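Local coordinates for CRISPR system Cmr subunit Cmr6 (Pyrococcus furiosus, PDB 4W8V), which binds RNA and, together with Cmr1, caps the Cmr4-Cmr5 helical core of the type III-B Cmr complex, a CRISPR ribonucleoprotein directed against invading nucleic acids, at residues R43-P48 / P149-I154; Y64-A68 / V84-M89; F77-K82 / Y172-G176; P158-L162 / L195-K199. All coordinates share one frame; numbering follows the deposited sequence.

Interaction 1 of 4, residues R43-P48 / P149-I154; sequences RNYGVP and PIAEEI
Arg43 meets Ala151 with both its backbone and its side chain, next to the type I' beta turn that spans Asn44 to Val47, in the connection after helix 34-43. The partner is the end of strand 143-149 and the loop that follows it; that strand is an outer one of the four-stranded sheet in this RAMP-superfamily part of Cmr6. Arg43 O lies 3.2 Å from Ala151 CB, and the bends at chi2 and chi3 (-75° and -67°) fold the guanidinium round until the same methyl lies over one of its faces. Glu152 OE1 stays 4.3 Å from Arg43 NH2, near enough for attraction but too far for a salt bridge.

Asn44 comes next, its amide crossing the Pro149 ring at about a right angle, with CG 3.6 Å from Pro149 CB. No direct hydrogen bond spans the two segments; instead, one water donates to Asn44 OD1 and a second accepts from ND2, and both donate to Pro149 O. The Tyr45 ring slides past Ile154, and its CD2 lies 4.1 Å from Ile154 CD1. A third water accepts from Tyr45 OH at 2.6 Å and donates to the carbonyls of Ala151 and Ile154. At the end of the turn Val47 packs CG1 against Pro149 CG at 3.8 Å, and that same ring carbon sits 3.6 Å from Pro48 O.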
loop_
_atom_site.group_PDB
_atom_site.type_symbol
_atom_site.label_atom_id
_atom_site.label_comp_id
_atom_site.label_asym_id
_atom_site.label_seq_id
_atom_site.Cartn_x
_atom_site.Cartn_y
_atom_site.Cartn_z
ATOM N N ARG A 43 6.470 -14.925 -19.469
ATOM C CA ARG A 43 7.630 -14.585 -18.661
ATOM C C ARG A 43 7.554 -15.110 -17.229
ATOM O O ARG A 43 8.543 -15.626 -16.691
ATOM C CB ARG A 43 7.798 -13.071 -18.630
ATOM C CG ARG A 43 7.974 -12.462 -20.000
ATOM C CD ARG A 43 9.381 -12.746 -20.529
ATOM N NE ARG A 43 10.378 -12.049 -19.725
ATOM C CZ ARG A 43 11.475 -12.610 -19.233
ATOM N NH1 ARG A 43 11.725 -13.888 -19.467
ATOM N NH2 ARG A 43 12.320 -11.890 -18.510
ATOM N N ASN A 44 6.385 -14.971 -16.605
ATOM C CA ASN A 44 6.309 -15.125 -15.157
ATOM C C ASN A 44 5.568 -16.356 -14.615
ATOM O O ASN A 44 5.203 -16.380 -13.451
ATOM C CB ASN A 44 5.671 -13.876 -14.564
ATOM C CG ASN A 44 6.475 -12.629 -14.838
ATOM O OD1 ASN A 44 7.699 -12.680 -14.969
ATOM N ND2 ASN A 44 5.784 -11.486 -14.918
ATOM N N TYR A 45 5.363 -17.369 -15.440
ATOM C CA TYR A 45 4.720 -18.619 -15.029
ATOM C C TYR A 45 3.312 -18.406 -14.473
ATOM O O TYR A 45 2.856 -19.154 -13.615
ATOM C CB TYR A 45 5.572 -19.375 -13.992
ATOM C CG TYR A 45 7.042 -19.505 -14.343
ATOM C CD1 TYR A 45 7.529 -20.633 -14.992
ATOM C CD2 TYR A 45 7.942 -18.504 -14.006
ATOM C CE1 TYR A 45 8.883 -20.755 -15.302
ATOM C CE2 TYR A 45 9.290 -18.609 -14.317
ATOM C CZ TYR A 45 9.756 -19.735 -14.962
ATOM O OH TYR A 45 11.095 -19.824 -15.269
ATOM N N GLY A 46 2.624 -17.386 -14.962
ATOM C CA GLY A 46 1.249 -17.132 -14.553
ATOM C C GLY A 46 1.109 -16.194 -13.373
ATOM O O GLY A 46 -0.008 -15.823 -12.990
ATOM N N VAL A 47 2.234 -15.793 -12.798
ATOM C CA VAL A 47 2.222 -14.928 -11.619
ATOM C C VAL A 47 1.852 -13.481 -11.975
ATOM O O VAL A 47 2.545 -12.842 -12.769
ATOM C CB VAL A 47 3.602 -14.979 -10.927
ATOM C CG1 VAL A 47 3.663 -14.078 -9.700
ATOM C CG2 VAL A 47 3.910 -16.410 -10.541
ATOM N N PRO A 48 0.753 -12.954 -11.401
ATOM C CA PRO A 48 0.389 -11.585 -11.774
ATOM C C PRO A 48 1.220 -10.541 -11.036
ATOM O O PRO A 48 1.970 -10.866 -10.128
ATOM C CB PRO A 48 -1.085 -11.511 -11.378
ATOM C CG PRO A 48 -1.187 -12.455 -10.234
ATOM C CD PRO A 48 -0.297 -13.584 -10.572
ATOM N N PRO A 149 6.920 -9.425 -10.903
ATOM C CA PRO A 149 7.629 -10.683 -10.711
ATOM C C PRO A 149 8.969 -10.664 -11.437
ATOM O O PRO A 149 9.034 -10.235 -12.582
ATOM C CB PRO A 149 6.686 -11.725 -11.331
ATOM C CG PRO A 149 5.370 -11.110 -11.286
ATOM C CD PRO A 149 5.593 -9.646 -11.498
ATOM N N ILE A 150 10.024 -11.080 -10.750
ATOM C CA ILE A 150 11.349 -11.185 -11.346
ATOM C C ILE A 150 11.536 -12.605 -11.866
ATOM O O ILE A 150 11.914 -13.513 -11.119
ATOM C CB ILE A 150 12.447 -10.822 -10.342
ATOM C CG1 ILE A 150 12.118 -9.452 -9.732
ATOM C CG2 ILE A 150 13.818 -10.851 -11.048
ATOM C CD1 ILE A 150 12.985 -9.019 -8.573
ATOM N N ALA A 151 11.235 -12.780 -13.146
ATOM C CA ALA A 151 11.121 -14.094 -13.746
ATOM C C ALA A 151 12.366 -14.952 -13.513
ATOM O O ALA A 151 12.252 -16.087 -13.065
ATOM C CB ALA A 151 10.843 -13.955 -15.229
ATOM N N GLU A 152 13.547 -14.403 -13.796
ATOM C CA GLU A 152 14.790 -15.169 -13.684
ATOM C C GLU A 152 15.060 -15.694 -12.278
ATOM O O GLU A 152 15.688 -16.739 -12.115
ATOM C CB GLU A 152 15.993 -14.337 -14.145
ATOM C CG GLU A 152 16.195 -13.011 -13.440
ATOM C CD GLU A 152 15.384 -11.883 -14.068
ATOM O OE1 GLU A 152 14.390 -12.176 -14.772
ATOM O OE2 GLU A 152 15.740 -10.702 -13.864
ATOM N N GLU A 153 14.577 -14.993 -11.259
ATOM C CA GLU A 153 14.869 -15.410 -9.892
ATOM C C GLU A 153 13.803 -16.313 -9.313
ATOM O O GLU A 153 13.763 -16.547 -8.119
ATOM C CB GLU A 153 15.067 -14.199 -9.007
ATOM C CG GLU A 153 16.154 -13.305 -9.521
ATOM C CD GLU A 153 16.596 -12.322 -8.493
ATOM O OE1 GLU A 153 16.416 -12.627 -7.294
ATOM O OE2 GLU A 153 17.108 -11.251 -8.879
ATOM N N ILE A 154 12.957 -16.848 -10.171
ATOM C CA ILE A 154 11.961 -17.793 -9.731
ATOM C C ILE A 154 12.550 -19.177 -9.908
ATOM O O ILE A 154 12.753 -19.638 -11.031
ATOM C CB ILE A 154 10.640 -17.622 -10.507
ATOM C CG1 ILE A 154 10.052 -16.236 -10.203
ATOM C CG2 ILE A 154 9.672 -18.733 -10.153
ATOM C CD1 ILE A 154 8.778 -15.883 -10.968
HETATM O O HOH W 1 9.553 -10.928 -15.697
HETATM O O HOH W 2 7.139 -9.061 -14.611
HETATM O O HOH W 3 12.906 -18.649 -13.808
#

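Interaction 2 of 4, residues Y64-A68 / V84-M89; sequences YYVLA and VQDAFM
Tyr64 drives its whole ring into helix 77-90, close enough for a backbone carbon, Gln85 CA, to lie over one face. It is a knob into a hole formed by Val84, Gln85, Phe88 and Met89, where the axes of segments 64-68 and 84-89, on helices 52-68 and 77-90, approach to 9.6 Å at an angle of 122°. The ring is turned well away from the usual near-perpendicular setting (chi2 -29°), which lays it against the partner backbone. Gln85 CA stands 3.9 Å from the ring centroid, a CH-pi contact.

On the Phe88 side the fit is tight: Tyr64 CE1 is 3.3 Å from Phe88 CB. The two rings are inclined by only 27° but slid apart, so they hardly overlap. Met89 adds a Met-aromatic contact, its SD approaching obliquely at 3.7 Å from Tyr64 CE2. No hydrogen bond joins the segments, and Tyr64 OH finds its polar partner in Arg60, one turn back on its own helix.

One turn further on, Leu67 presents CD1 to Phe88 CE2 at 3.7 Å. Both residues also reach Ile126 and Leu129 of helix 122-133, which makes this pairing part of the buried helical core. Val84 divides its branches along helix 52-68: CG1 sits 3.8 Å from Leu67 CB, while CG2 rests 3.8 Å from Ala68 CA.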
loop_
_atom_site.group_PDB
_atom_site.type_symbol
_atom_site.label_atom_id
_atom_site.label_comp_id
_atom_site.label_asym_id
_atom_site.label_seq_id
_atom_site.Cartn_x
_atom_site.Cartn_y
_atom_site.Cartn_z
ATOM N N TYR A 64 -2.273 7.376 7.292
ATOM C CA TYR A 64 -3.480 7.940 7.900
ATOM C C TYR A 64 -3.682 7.290 9.253
ATOM O O TYR A 64 -4.201 7.898 10.175
ATOM C CB TYR A 64 -4.717 7.726 7.034
ATOM C CG TYR A 64 -4.582 8.183 5.608
ATOM C CD1 TYR A 64 -3.742 9.228 5.268
ATOM C CD2 TYR A 64 -5.297 7.559 4.596
ATOM C CE1 TYR A 64 -3.620 9.637 3.968
ATOM C CE2 TYR A 64 -5.187 7.967 3.297
ATOM C CZ TYR A 64 -4.350 9.006 2.985
ATOM O OH TYR A 64 -4.238 9.409 1.683
ATOM N N TYR A 65 -3.272 6.030 9.337
ATOM C CA TYR A 65 -3.365 5.261 10.557
ATOM C C TYR A 65 -2.451 5.837 11.635
ATOM O O TYR A 65 -2.861 6.035 12.783
ATOM C CB TYR A 65 -3.021 3.808 10.268
ATOM C CG TYR A 65 -3.103 2.873 11.442
ATOM C CD1 TYR A 65 -1.992 2.643 12.259
ATOM C CD2 TYR A 65 -4.270 2.186 11.716
ATOM C CE1 TYR A 65 -2.059 1.766 13.333
ATOM C CE2 TYR A 65 -4.353 1.309 12.787
ATOM C CZ TYR A 65 -3.246 1.099 13.587
ATOM O OH TYR A 65 -3.338 0.222 14.646
ATOM N N VAL A 66 -1.212 6.106 11.259
ATOM C CA VAL A 66 -0.235 6.662 12.179
ATOM C C VAL A 66 -0.623 8.082 12.600
ATOM O O VAL A 66 -0.573 8.423 13.784
ATOM C CB VAL A 66 1.173 6.656 11.537
ATOM C CG1 VAL A 66 2.102 7.612 12.250
ATOM C CG2 VAL A 66 1.724 5.242 11.520
ATOM N N LEU A 67 -1.030 8.905 11.636
ATOM C CA LEU A 67 -1.320 10.311 11.910
ATOM C C LEU A 67 -2.584 10.502 12.741
ATOM O O LEU A 67 -2.789 11.569 13.326
ATOM C CB LEU A 67 -1.434 11.099 10.605
ATOM C CG LEU A 67 -0.083 11.554 10.038
ATOM C CD1 LEU A 67 -0.245 12.293 8.709
ATOM C CD2 LEU A 67 0.623 12.428 11.056
ATOM N N ALA A 68 -3.429 9.476 12.781
ATOM C CA ALA A 68 -4.614 9.495 13.630
ATOM C C ALA A 68 -4.186 9.568 15.097
ATOM O O ALA A 68 -4.878 10.139 15.933
ATOM C CB ALA A 68 -5.483 8.267 13.374
ATOM N N VAL A 84 -8.417 11.764 9.254
ATOM C CA VAL A 84 -7.132 11.965 8.593
ATOM C C VAL A 84 -7.204 11.481 7.141
ATOM O O VAL A 84 -6.714 12.141 6.230
ATOM C CB VAL A 84 -5.983 11.229 9.331
ATOM C CG1 VAL A 84 -4.657 11.408 8.586
ATOM C CG2 VAL A 84 -5.855 11.730 10.770
ATOM N N GLN A 85 -7.846 10.335 6.935
ATOM C CA GLN A 85 -7.972 9.726 5.616
ATOM C C GLN A 85 -8.768 10.644 4.686
ATOM O O GLN A 85 -8.295 11.010 3.598
ATOM C CB GLN A 85 -8.626 8.335 5.754
ATOM C CG GLN A 85 -9.038 7.630 4.475
ATOM C CD GLN A 85 -10.175 6.647 4.716
ATOM O OE1 GLN A 85 -11.333 7.047 4.873
ATOM N NE2 GLN A 85 -9.855 5.369 4.774
ATOM N N ASP A 86 -9.956 11.059 5.132
ATOM C CA ASP A 86 -10.808 11.950 4.334
ATOM C C ASP A 86 -10.114 13.263 4.036
ATOM O O ASP A 86 -10.291 13.822 2.955
ATOM C CB ASP A 86 -12.140 12.226 5.046
ATOM C CG ASP A 86 -13.077 11.044 5.002
ATOM O OD1 ASP A 86 -12.769 10.062 4.297
ATOM O OD2 ASP A 86 -14.143 11.098 5.659
ATOM N N ALA A 87 -9.328 13.757 4.992
ATOM C CA ALA A 87 -8.619 15.018 4.823
ATOM C C ALA A 87 -7.570 14.922 3.732
ATOM O O ALA A 87 -7.528 15.748 2.830
ATOM C CB ALA A 87 -7.973 15.443 6.117
ATOM N N PHE A 88 -6.709 13.918 3.816
ATOM C CA PHE A 88 -5.681 13.781 2.807
ATOM C C PHE A 88 -6.265 13.482 1.423
ATOM O O PHE A 88 -5.778 14.001 0.422
ATOM C CB PHE A 88 -4.696 12.695 3.206
ATOM C CG PHE A 88 -3.527 13.202 4.003
ATOM C CD1 PHE A 88 -2.395 13.689 3.360
ATOM C CD2 PHE A 88 -3.544 13.174 5.386
ATOM C CE1 PHE A 88 -1.307 14.154 4.075
ATOM C CE2 PHE A 88 -2.450 13.632 6.108
ATOM C CZ PHE A 88 -1.332 14.126 5.446
ATOM N N MET A 89 -7.313 12.667 1.366
ATOM C CA MET A 89 -7.808 12.188 0.083
ATOM C C MET A 89 -8.873 13.084 -0.570
ATOM O O MET A 89 -8.977 13.121 -1.803
ATOM C CB MET A 89 -8.353 10.762 0.235
ATOM C CG MET A 89 -7.302 9.747 0.704
ATOM S SD MET A 89 -7.837 8.013 0.652
ATOM C CE MET A 89 -7.842 7.747 -1.122
#

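Interaction 3 of 4, residues F77-K82 / Y172-G176; sequences FYKRAK and YYQSG
The Tyr173 ring has a neighbour on each face. Over one lies Ala81 CB, 3.3 Å from the ring centroid and only 6° off the normal, a very close CH-pi contact. Over the opposite face, again above the centre, comes CD2 of the preceding Tyr172, which turns its ring edge to Tyr173. The Tyr78 ring has a neighbour on each face too, both toward the rim: the peptide from Gln174 to Ser175 lies over one, with Gln174 C 3.6 Å from Tyr78 CD1, and Lys79 CG lies over the other.

What brings these groups together is a long loop between strands 161-165 and 192-197, which reaches across to the first turns of helix 77-90 and packs there without a hydrogen bond between the segments. Tyr78 takes an uncommon rotamer for a helix: CG sits between the backbone N and the carbonyl carbon (chi1 85°), which stands the ring up alongside the loop backbone. Its phenol end then lies against Ser175, with Tyr78 OH 3.4 Å from Ser175 CB.

Beneath, Tyr78 O approaches Tyr173 CB at 3.4 Å while still accepting the helical bond from Lys82 N. One side of the Tyr173 ring comes near Phe77, Tyr173 CE1 to Phe77 CE2 4.3 Å, and the ring also touches Tyr65 of helix 52-68. Lys82 sends its amine the other way, into a salt bridge with Asp86.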
loop_
_atom_site.group_PDB
_atom_site.type_symbol
_atom_site.label_atom_id
_atom_site.label_comp_id
_atom_site.label_asym_id
_atom_site.label_seq_id
_atom_site.Cartn_x
_atom_site.Cartn_y
_atom_site.Cartn_z
ATOM N N PHE A 77 -10.646 6.280 18.250
ATOM C CA PHE A 77 -9.592 6.151 17.249
ATOM C C PHE A 77 -10.149 6.045 15.822
ATOM O O PHE A 77 -9.729 6.793 14.954
ATOM C CB PHE A 77 -8.694 4.953 17.527
ATOM C CG PHE A 77 -7.607 4.801 16.514
ATOM C CD1 PHE A 77 -6.483 5.608 16.565
ATOM C CD2 PHE A 77 -7.726 3.887 15.481
ATOM C CE1 PHE A 77 -5.504 5.491 15.630
ATOM C CE2 PHE A 77 -6.744 3.766 14.541
ATOM C CZ PHE A 77 -5.630 4.570 14.612
ATOM N N TYR A 78 -11.106 5.146 15.599
ATOM C CA TYR A 78 -11.690 4.948 14.275
ATOM C C TYR A 78 -12.208 6.255 13.660
ATOM O O TYR A 78 -12.108 6.448 12.446
ATOM C CB TYR A 78 -12.818 3.902 14.323
ATOM C CG TYR A 78 -14.178 4.453 14.708
ATOM C CD1 TYR A 78 -15.117 4.802 13.739
ATOM C CD2 TYR A 78 -14.523 4.624 16.043
ATOM C CE1 TYR A 78 -16.354 5.307 14.093
ATOM C CE2 TYR A 78 -15.765 5.128 16.406
ATOM C CZ TYR A 78 -16.671 5.467 15.430
ATOM O OH TYR A 78 -17.895 5.968 15.800
ATOM N N LYS A 79 -12.753 7.151 14.484
ATOM C CA LYS A 79 -13.208 8.442 13.983
ATOM C C LYS A 79 -12.031 9.312 13.540
ATOM O O LYS A 79 -12.095 9.973 12.507
ATOM C CB LYS A 79 -14.032 9.197 15.035
ATOM C CG LYS A 79 -15.353 8.549 15.397
ATOM C CD LYS A 79 -16.215 9.510 16.201
ATOM C CE LYS A 79 -16.926 8.809 17.347
ATOM N NZ LYS A 79 -18.376 9.170 17.410
ATOM N N ARG A 80 -10.959 9.315 14.325
ATOM C CA ARG A 80 -9.784 10.108 13.983
ATOM C C ARG A 80 -9.145 9.637 12.676
ATOM O O ARG A 80 -8.764 10.449 11.835
ATOM C CB ARG A 80 -8.753 10.061 15.113
ATOM C CG ARG A 80 -9.214 10.744 16.381
ATOM C CD ARG A 80 -8.116 10.790 17.414
ATOM N NE ARG A 80 -8.282 9.754 18.425
ATOM C CZ ARG A 80 -7.368 8.830 18.704
ATOM N NH1 ARG A 80 -6.213 8.819 18.047
ATOM N NH2 ARG A 80 -7.606 7.920 19.642
ATOM N N ALA A 81 -9.037 8.322 12.513
ATOM C CA ALA A 81 -8.430 7.753 11.314
ATOM C C ALA A 81 -9.226 8.141 10.086
ATOM O O ALA A 81 -8.658 8.460 9.040
ATOM C CB ALA A 81 -8.330 6.239 11.423
ATOM N N LYS A 82 -10.547 8.128 10.222
ATOM C CA LYS A 82 -11.424 8.470 9.120
ATOM C C LYS A 82 -11.242 9.944 8.775
ATOM O O LYS A 82 -11.252 10.337 7.608
ATOM C CB LYS A 82 -12.878 8.159 9.475
ATOM C CG LYS A 82 -13.836 8.402 8.317
ATOM C CD LYS A 82 -15.153 7.651 8.482
ATOM C CE LYS A 82 -15.943 7.663 7.168
ATOM N NZ LYS A 82 -16.144 9.040 6.619
ATOM N N TYR A 172 -13.192 1.338 6.211
ATOM C CA TYR A 172 -12.248 0.518 6.968
ATOM C C TYR A 172 -12.439 0.739 8.454
ATOM O O TYR A 172 -12.341 -0.200 9.249
ATOM C CB TYR A 172 -10.801 0.837 6.586
ATOM C CG TYR A 172 -9.783 -0.097 7.209
ATOM C CD1 TYR A 172 -9.375 -1.244 6.546
ATOM C CD2 TYR A 172 -9.234 0.163 8.463
ATOM C CE1 TYR A 172 -8.446 -2.101 7.105
ATOM C CE2 TYR A 172 -8.307 -0.689 9.029
ATOM C CZ TYR A 172 -7.916 -1.820 8.346
ATOM O OH TYR A 172 -6.994 -2.676 8.901
ATOM N N TYR A 173 -12.701 1.990 8.817
ATOM C CA TYR A 173 -12.827 2.388 10.213
ATOM C C TYR A 173 -14.287 2.461 10.642
ATOM O O TYR A 173 -15.076 3.214 10.077
ATOM C CB TYR A 173 -12.112 3.733 10.429
ATOM C CG TYR A 173 -10.634 3.614 10.141
ATOM C CD1 TYR A 173 -9.807 2.912 11.010
ATOM C CD2 TYR A 173 -10.070 4.152 8.986
ATOM C CE1 TYR A 173 -8.475 2.771 10.759
ATOM C CE2 TYR A 173 -8.729 4.019 8.727
ATOM C CZ TYR A 173 -7.931 3.319 9.625
ATOM O OH TYR A 173 -6.581 3.156 9.408
ATOM N N GLN A 174 -14.635 1.652 11.636
ATOM C CA GLN A 174 -16.017 1.480 12.076
ATOM C C GLN A 174 -16.128 1.339 13.593
ATOM O O GLN A 174 -15.208 0.843 14.236
ATOM C CB GLN A 174 -16.633 0.254 11.401
ATOM C CG GLN A 174 -16.746 0.376 9.891
ATOM C CD GLN A 174 -17.632 -0.690 9.280
ATOM O OE1 GLN A 174 -18.485 -1.275 9.958
ATOM N NE2 GLN A 174 -17.440 -0.946 7.990
ATOM N N SER A 175 -17.259 1.761 14.161
ATOM C CA SER A 175 -17.449 1.741 15.616
ATOM C C SER A 175 -17.737 0.345 16.156
ATOM O O SER A 175 -18.417 -0.455 15.514
ATOM C CB SER A 175 -18.584 2.685 16.031
ATOM O OG SER A 175 -19.856 2.164 15.680
ATOM N N GLY A 176 -17.220 0.070 17.350
ATOM C CA GLY A 176 -17.368 -1.232 17.980
ATOM C C GLY A 176 -16.609 -2.321 17.241
ATOM O O GLY A 176 -15.929 -2.048 16.246
#

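Interaction 4 of 4, residues P158-L162 / L195-K199; sequences PILEL and LTVPK
Leu195, Leu160 and Pro198 bury the most surface here, and each meets a different part of the opposing chain. Leu195 lies beside Leu162 on one face of an antiparallel sheet, in a non-hydrogen-bonded pair; its CD2 packs 3.8 Å from Leu162 CD1, the two side chains crossing at a slant. Its alpha carbon also contributes, since Leu195 CA approaches Glu161 O at 3.2 Å in a CA-H...O contact. That oxygen is the main polar anchor: it takes a hydrogen bond from Thr196 N at 2.8 Å, with an N-H...O angle of 163°. Glu161 and Thr196 form the neighbouring hydrogen-bonded pair; its return bond, Glu161 N to Thr196 O, is weak at 3.3 Å.

Leu160 comes just before the strand proper. With CG anti to the carbonyl carbon (chi1 -60°), its branch swings over to the partner chain, where CD2 packs on Pro198 CD at 3.7 Å and the two side chains meet at about a right angle. Pro198, which has no N-H to offer, cannot continue the backbone bonding from its own N, and its ring packs against the opposing chain instead. Its CD sits 3.5 Å from Ile159 O, and its CG lies 3.8 Å from Pro158 CB.

Strand 192-197 is the middle strand of three: beyond it Leu195 and Val197 make backbone hydrogen bonds with Val27 and Leu25, respectively, in strand 25-28, while strand 161-165 forms the outer edge within this chain. Pro158 leans on Tyr45 and Val47, in the turn that follows helix 34-43.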
loop_
_atom_site.group_PDB
_atom_site.type_symbol
_atom_site.label_atom_id
_atom_site.label_comp_id
_atom_site.label_asym_id
_atom_site.label_seq_id
_atom_site.Cartn_x
_atom_site.Cartn_y
_atom_site.Cartn_z
ATOM N N PRO A 158 6.148 -21.847 -9.926
ATOM C CA PRO A 158 5.247 -21.672 -8.775
ATOM C C PRO A 158 3.916 -22.357 -8.980
ATOM O O PRO A 158 3.324 -22.264 -10.051
ATOM C CB PRO A 158 5.070 -20.156 -8.682
ATOM C CG PRO A 158 5.357 -19.658 -10.049
ATOM C CD PRO A 158 6.395 -20.578 -10.631
ATOM N N ILE A 159 3.463 -23.076 -7.964
ATOM C CA ILE A 159 2.132 -23.661 -8.003
ATOM C C ILE A 159 1.094 -22.609 -7.623
ATOM O O ILE A 159 1.089 -22.109 -6.493
ATOM C CB ILE A 159 2.011 -24.868 -7.066
ATOM C CG1 ILE A 159 2.971 -25.972 -7.507
ATOM C CG2 ILE A 159 0.597 -25.380 -7.075
ATOM C CD1 ILE A 159 2.881 -26.313 -8.992
ATOM N N LEU A 160 0.228 -22.281 -8.578
ATOM C CA LEU A 160 -0.786 -21.246 -8.395
ATOM C C LEU A 160 -2.163 -21.838 -8.133
ATOM O O LEU A 160 -2.556 -22.807 -8.779
ATOM C CB LEU A 160 -0.842 -20.332 -9.622
ATOM C CG LEU A 160 0.461 -19.593 -9.942
ATOM C CD1 LEU A 160 0.276 -18.681 -11.138
ATOM C CD2 LEU A 160 0.948 -18.809 -8.741
ATOM N N GLU A 161 -2.898 -21.252 -7.188
ATOM C CA GLU A 161 -4.267 -21.680 -6.921
ATOM C C GLU A 161 -5.258 -20.639 -7.435
ATOM O O GLU A 161 -5.061 -19.435 -7.252
ATOM C CB GLU A 161 -4.489 -21.929 -5.427
ATOM C CG GLU A 161 -3.687 -23.080 -4.834
ATOM C CD GLU A 161 -4.116 -24.439 -5.357
ATOM O OE1 GLU A 161 -5.319 -24.621 -5.643
ATOM O OE2 GLU A 161 -3.245 -25.329 -5.489
ATOM N N LEU A 162 -6.310 -21.115 -8.094
ATOM C CA LEU A 162 -7.374 -20.260 -8.607
ATOM C C LEU A 162 -8.656 -20.380 -7.790
ATOM O O LEU A 162 -9.225 -21.464 -7.691
ATOM C CB LEU A 162 -7.684 -20.610 -10.061
ATOM C CG LEU A 162 -8.813 -19.759 -10.640
ATOM C CD1 LEU A 162 -8.348 -18.320 -10.800
ATOM C CD2 LEU A 162 -9.292 -20.335 -11.959
ATOM N N LEU A 195 -5.861 -15.449 -8.075
ATOM C CA LEU A 195 -4.728 -16.349 -8.030
ATOM C C LEU A 195 -3.998 -16.216 -6.708
ATOM O O LEU A 195 -3.692 -15.101 -6.274
ATOM C CB LEU A 195 -3.763 -16.061 -9.188
ATOM C CG LEU A 195 -4.286 -16.425 -10.574
ATOM C CD1 LEU A 195 -3.288 -15.979 -11.651
ATOM C CD2 LEU A 195 -4.585 -17.920 -10.657
ATOM N N THR A 196 -3.735 -17.341 -6.055
ATOM C CA THR A 196 -2.902 -17.318 -4.854
ATOM C C THR A 196 -1.482 -17.684 -5.224
ATOM O O THR A 196 -1.242 -18.715 -5.840
ATOM C CB THR A 196 -3.413 -18.270 -3.760
ATOM O OG1 THR A 196 -4.717 -17.848 -3.355
ATOM C CG2 THR A 196 -2.485 -18.237 -2.559
ATOM N N VAL A 197 -0.561 -16.799 -4.860
ATOM C CA VAL A 197 0.850 -16.899 -5.211
ATOM C C VAL A 197 1.611 -17.447 -4.017
ATOM O O VAL A 197 1.413 -16.978 -2.902
ATOM C CB VAL A 197 1.420 -15.526 -5.622
ATOM C CG1 VAL A 197 2.958 -15.579 -5.787
ATOM C CG2 VAL A 197 0.742 -15.036 -6.889
ATOM N N PRO A 198 2.475 -18.461 -4.237
ATOM C CA PRO A 198 3.105 -19.083 -3.065
ATOM C C PRO A 198 4.153 -18.190 -2.419
ATOM O O PRO A 198 4.463 -17.119 -2.936
ATOM C CB PRO A 198 3.745 -20.358 -3.632
ATOM C CG PRO A 198 3.848 -20.142 -5.113
ATOM C CD PRO A 198 2.721 -19.212 -5.483
ATOM N N LYS A 199 4.695 -18.629 -1.289
ATOM C CA LYS A 199 5.764 -17.893 -0.627
ATOM C C LYS A 199 7.044 -17.944 -1.459
ATOM O O LYS A 199 7.210 -18.832 -2.285
ATOM C CB LYS A 199 6.045 -18.465 0.764
ATOM C CG LYS A 199 4.840 -18.694 1.633
ATOM C CD LYS A 199 5.240 -19.418 2.901
ATOM C CE LYS A 199 4.065 -19.580 3.839
ATOM N NZ LYS A 199 4.504 -20.208 5.103
HETATM O O HOH W 4 -6.740 -17.933 -5.020
#

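How the interactions relate
The four contacts fall into two touching pairs. Interactions 1 and 4 adjoin on one side of the chain's centre, where Gly46 O packs 3.4 Å from Leu160 CD1; interactions 2 and 3 lie about 33 to 38 Å from them, centre to centre, and share helix 77-90. Interaction 2 is the buried one, purely apolar and aromatic between two helices, whereas the other three are partly buried. Interaction 3 extends that helical packing to a long loop, and Arg80 probably hydrogen-bonds Ala68 O between the two. Direct hydrogen bonds across the segments occur only in the strand pairing of interaction 4; interaction 1, mostly loop on loop, combines apolar packing with bridging waters.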